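Local structure of lantibiotic dehydratase (Microbispora corallina, 5EHK) at residues A[414-419]-A[433-438]; A[962-967]-A[1049-1054]. The protein probably dehydrates serine and threonine residues of the NAI-107 precursor peptide, using glutamyl-tRNA to activate their hydroxyl groups by glutamylation. One frame throughout, in Å; residues are numbered along the deposited sequence.

Contact 1: A[414-419]-A[433-438]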
# COMPACT_ATOMS: atom_id res chain seq x y z
N LEU A 414 -13.42 7.30 -13.96
CA LEU A 414 -13.25 8.74 -14.24
C LEU A 414 -12.01 9.02 -15.08
O LEU A 414 -12.04 9.84 -15.98
CB LEU A 414 -13.17 9.54 -12.94
CG LEU A 414 -14.54 9.81 -12.34
CD1 LEU A 414 -14.44 10.51 -10.99
CD2 LEU A 414 -15.39 10.61 -13.36
N GLU A 415 -10.92 8.34 -14.76
CA GLU A 415 -9.65 8.56 -15.41
C GLU A 415 -9.69 8.12 -16.88
O GLU A 415 -9.20 8.82 -17.77
CB GLU A 415 -8.54 7.83 -14.63
CG GLU A 415 -7.16 7.78 -15.28
CD GLU A 415 -6.31 8.99 -14.91
OE1 GLU A 415 -6.89 10.08 -14.64
OE2 GLU A 415 -5.05 8.87 -14.91
N ARG A 416 -10.31 6.97 -17.15
CA ARG A 416 -10.34 6.44 -18.51
C ARG A 416 -11.46 6.97 -19.39
O ARG A 416 -11.28 7.13 -20.59
CB ARG A 416 -10.40 4.92 -18.48
CG ARG A 416 -10.75 4.33 -19.81
CD ARG A 416 -10.38 2.87 -19.85
NE ARG A 416 -10.55 2.31 -21.18
CZ ARG A 416 -10.20 1.07 -21.49
NH1 ARG A 416 -9.68 0.30 -20.53
NH2 ARG A 416 -10.39 0.58 -22.72
N TYR A 417 -12.62 7.25 -18.81
CA TYR A 417 -13.78 7.53 -19.63
C TYR A 417 -14.33 8.91 -19.44
O TYR A 417 -15.11 9.38 -20.28
CB TYR A 417 -14.86 6.54 -19.29
CG TYR A 417 -14.50 5.11 -19.56
CD1 TYR A 417 -14.41 4.63 -20.86
CD2 TYR A 417 -14.32 4.21 -18.53
CE1 TYR A 417 -14.14 3.31 -21.12
CE2 TYR A 417 -14.03 2.88 -18.79
CZ TYR A 417 -13.94 2.45 -20.09
OH TYR A 417 -13.65 1.14 -20.37
N GLY A 418 -13.98 9.53 -18.32
CA GLY A 418 -14.56 10.81 -17.97
C GLY A 418 -16.00 10.69 -17.49
O GLY A 418 -16.52 9.59 -17.26
N ALA A 419 -16.66 11.83 -17.38
CA ALA A 419 -17.97 11.91 -16.78
C ALA A 419 -19.10 12.11 -17.80
O ALA A 419 -20.21 12.47 -17.41
CB ALA A 419 -17.98 13.01 -15.75
N ARG A 433 -11.23 -5.17 -23.10
CA ARG A 433 -11.89 -4.00 -23.67
C ARG A 433 -12.16 -2.91 -22.65
O ARG A 433 -12.34 -1.73 -23.01
CB ARG A 433 -13.17 -4.38 -24.38
CG ARG A 433 -13.03 -5.53 -25.32
CD ARG A 433 -14.35 -5.84 -25.95
NE ARG A 433 -14.36 -5.61 -27.38
CZ ARG A 433 -14.57 -6.58 -28.27
NH1 ARG A 433 -14.75 -7.86 -27.87
NH2 ARG A 433 -14.57 -6.28 -29.57
N GLY A 434 -12.21 -3.30 -21.38
CA GLY A 434 -12.55 -2.36 -20.33
C GLY A 434 -11.54 -2.21 -19.21
O GLY A 434 -10.32 -2.29 -19.41
N LEU A 435 -12.07 -1.93 -18.02
CA LEU A 435 -11.31 -1.79 -16.79
C LEU A 435 -11.05 -3.18 -16.23
O LEU A 435 -10.06 -3.42 -15.54
CB LEU A 435 -12.15 -1.00 -15.80
CG LEU A 435 -11.79 0.42 -15.35
CD1 LEU A 435 -11.22 1.24 -16.47
CD2 LEU A 435 -13.02 1.10 -14.76
N GLY A 436 -11.93 -4.12 -16.57
CA GLY A 436 -11.92 -5.42 -15.94
C GLY A 436 -12.70 -5.32 -14.64
O GLY A 436 -13.20 -4.25 -14.29
N PRO A 437 -12.82 -6.43 -13.91
CA PRO A 437 -13.52 -6.43 -12.62
C PRO A 437 -12.71 -5.67 -11.58
O PRO A 437 -11.49 -5.60 -11.69
CB PRO A 437 -13.57 -7.91 -12.28
CG PRO A 437 -12.39 -8.47 -12.92
CD PRO A 437 -12.23 -7.74 -14.21
N PRO A 438 -13.38 -5.10 -10.57
CA PRO A 438 -12.67 -4.33 -9.55
C PRO A 438 -11.86 -5.27 -8.66
O PRO A 438 -12.19 -6.46 -8.56
CB PRO A 438 -13.82 -3.70 -8.73
CG PRO A 438 -15.01 -3.84 -9.57
CD PRO A 438 -14.83 -5.10 -10.34

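Contact 2: A[962-967]-A[1049-1054]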
# COMPACT_ATOMS: atom_id res chain seq x y z
N ALA A 962 -5.07 32.36 -23.32
CA ALA A 962 -6.42 32.86 -23.03
C ALA A 962 -6.79 34.05 -23.90
O ALA A 962 -7.90 34.08 -24.43
CB ALA A 962 -6.56 33.21 -21.57
N ASP A 963 -5.87 35.02 -24.03
CA ASP A 963 -6.09 36.18 -24.90
C ASP A 963 -6.33 35.64 -26.29
O ASP A 963 -7.33 35.95 -26.91
CB ASP A 963 -4.88 37.16 -24.93
CG ASP A 963 -5.25 38.58 -25.47
OD1 ASP A 963 -5.97 39.33 -24.76
OD2 ASP A 963 -4.80 38.99 -26.56
N ALA A 964 -5.46 34.75 -26.72
CA ALA A 964 -5.40 34.36 -28.12
C ALA A 964 -6.63 33.58 -28.60
O ALA A 964 -7.07 33.76 -29.73
CB ALA A 964 -4.11 33.59 -28.42
N PHE A 965 -7.20 32.75 -27.72
CA PHE A 965 -8.37 31.96 -28.10
C PHE A 965 -9.48 32.88 -28.57
O PHE A 965 -10.25 32.54 -29.48
CB PHE A 965 -8.86 31.09 -26.96
CG PHE A 965 -9.89 30.07 -27.38
CD1 PHE A 965 -9.50 28.86 -27.94
CD2 PHE A 965 -11.24 30.33 -27.24
CE1 PHE A 965 -10.44 27.92 -28.33
CE2 PHE A 965 -12.18 29.40 -27.64
CZ PHE A 965 -11.79 28.20 -28.18
N GLY A 966 -9.57 34.05 -27.94
CA GLY A 966 -10.56 35.03 -28.33
C GLY A 966 -11.85 34.89 -27.56
O GLY A 966 -11.94 34.09 -26.61
N PRO A 967 -12.87 35.66 -27.96
CA PRO A 967 -14.19 35.73 -27.31
C PRO A 967 -14.82 34.35 -27.24
O PRO A 967 -14.59 33.54 -28.13
CB PRO A 967 -15.01 36.59 -28.28
CG PRO A 967 -14.32 36.43 -29.60
CD PRO A 967 -12.87 36.32 -29.28
N ALA A 1049 -1.81 30.03 -33.76
CA ALA A 1049 -2.52 28.77 -33.85
C ALA A 1049 -3.77 28.75 -32.98
O ALA A 1049 -4.82 28.23 -33.37
CB ALA A 1049 -1.61 27.63 -33.48
N VAL A 1050 -3.67 29.35 -31.82
CA VAL A 1050 -4.79 29.32 -30.92
C VAL A 1050 -5.85 30.27 -31.42
O VAL A 1050 -7.05 30.00 -31.29
CB VAL A 1050 -4.37 29.63 -29.49
CG1 VAL A 1050 -5.57 29.85 -28.58
CG2 VAL A 1050 -3.56 28.49 -28.99
N ARG A 1051 -5.42 31.38 -32.02
CA ARG A 1051 -6.38 32.32 -32.57
C ARG A 1051 -7.24 31.62 -33.61
O ARG A 1051 -8.48 31.65 -33.49
CB ARG A 1051 -5.71 33.57 -33.15
CG ARG A 1051 -5.90 34.82 -32.30
CD ARG A 1051 -5.41 36.08 -32.99
NE ARG A 1051 -4.06 35.93 -33.54
CZ ARG A 1051 -2.93 36.10 -32.85
NH1 ARG A 1051 -2.98 36.44 -31.55
NH2 ARG A 1051 -1.74 35.93 -33.44
N ARG A 1052 -6.61 30.95 -34.58
CA ARG A 1052 -7.37 30.25 -35.62
C ARG A 1052 -8.34 29.24 -35.03
O ARG A 1052 -9.52 29.21 -35.40
CB ARG A 1052 -6.46 29.55 -36.64
CG ARG A 1052 -5.08 30.11 -36.75
CD ARG A 1052 -4.71 30.44 -38.16
NE ARG A 1052 -3.61 29.63 -38.67
CZ ARG A 1052 -2.45 30.11 -39.13
NH1 ARG A 1052 -2.20 31.41 -39.13
NH2 ARG A 1052 -1.53 29.28 -39.59
N PHE A 1053 -7.84 28.41 -34.11
CA PHE A 1053 -8.61 27.37 -33.44
C PHE A 1053 -9.85 28.01 -32.80
O PHE A 1053 -10.97 27.53 -32.99
CB PHE A 1053 -7.71 26.66 -32.41
CG PHE A 1053 -8.32 25.44 -31.75
CD1 PHE A 1053 -7.53 24.64 -30.94
CD2 PHE A 1053 -9.66 25.10 -31.91
CE1 PHE A 1053 -8.07 23.52 -30.32
CE2 PHE A 1053 -10.20 23.98 -31.29
CZ PHE A 1053 -9.41 23.19 -30.50
N GLY A 1054 -9.65 29.09 -32.04
CA GLY A 1054 -10.75 29.77 -31.39
C GLY A 1054 -11.77 30.28 -32.40
O GLY A 1054 -12.99 30.17 -32.18

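Contact 1: A[414-419]-A[433-438]
Arg416, on the last turn of helix 407-417, reaches across to the loop between strand 423-424 and helix 460-471, and it has the largest share of the contact of any one residue. The helix ends just beyond it, where Gly418 leaves helical angles with positive phi. Arg416 CB is directed toward the loop, and CG stands anti to the backbone N (chi1 167°). This torsion sets Arg416 CG over the centre of the Tyr417 ring, 3.5 Å above its plane. From there the chain runs extended to NE, sliding past Leu435 in the opposite sense, so that Arg416 CD meets Leu435 CD1 at 3.8 Å. Leu435 CD1 also lies 4.0 Å from Tyr417 CE2, and so touches both side chains of the helix. At the tip, Arg416 NH1 donates to Gly434 O over 2.9 Å, a weak bond with an N-H...O angle of only 116°. Arg416 NH2 is 3.0 Å from Arg433 O. Tyr417 OH sits 3.4 Å above the Arg416 guanidinium plane, displaced toward its rim. Arg433 packs on Arg895 of the second subunit. The sides are thus joined by apolar contacts around Leu435 and by a cation whose two terminal nitrogens lie close to the carbonyls of Arg433 and Gly434, one through a weak bond. The carbonyls' partial negative charge would favour the guanidinium, though at an exposed residue the gain is probably modest.

Contact 2: A[962-967]-A[1049-1054]
Phe965 and Val1050 cross at about a right angle, and the Phe965 ring presents two different surfaces to helix 1044-1059. With CG anti to the backbone N (chi1 -169°), the ring lays one face on Gly1054: Gly1054 CA is 3.7 Å from the Phe965 ring centroid and 14° off the normal, a CH-pi contact. Val1050 CG1, anti to its own backbone N, instead approaches the ring edge, near its plane. It lies against the backbone of Phe965 at N and CA, with Val1050 CG1 3.9 Å from Phe965 CB and 4.0 Å from Ala964 CB. The backbones come close, Phe965 CA and Gly1054 CA being 4.6 Å apart. Glycine permits this spacing, since a CB on Gly1054 would point toward the other helix and fall 1.9 Å from Phe965 O, a clash. Phe965 O lies 3.4 Å from Gly1054 CA in a CA-H...O contact (163° at H), and Ala964 O makes another with Arg1051 CA at 3.3 Å. Phe965 O also accepts a hydrogen bond from Arg1058 NH1, while the Arg1051 guanidinium forms a salt bridge with Glu1048. Trp996 meets the Phe965 ring nearly perpendicularly. CA-H...O contacts and a glycine at the point of closest approach are known from close helix pairs; here they join the C-terminal end of helix 950-965 to helix 1044-1059 in the buried, helical part of the C-terminal region.

In the fold
The two contacts follow one another along the chain: contact 1 is complete in the sequence before the first residue of contact 2. Contact 1 lies in the N-terminal dehydratase region, which in LanB enzymes is associated with glutamylation. Contact 2 lies in the C-terminal region, associated there with glutamate elimination. Their centres are 33 Å apart and their nearest atoms about 18 Å apart, so neither touches the other. Contact 1 is a surface contact centred 15 Å from the centre of the chain, joining segments 14 residues apart at their closest ends; contact 2 is buried, 45 Å from that centre, and joins segments 82 residues apart at their closest ends. The geometry assigns neither to a catalytic or tRNA-binding site.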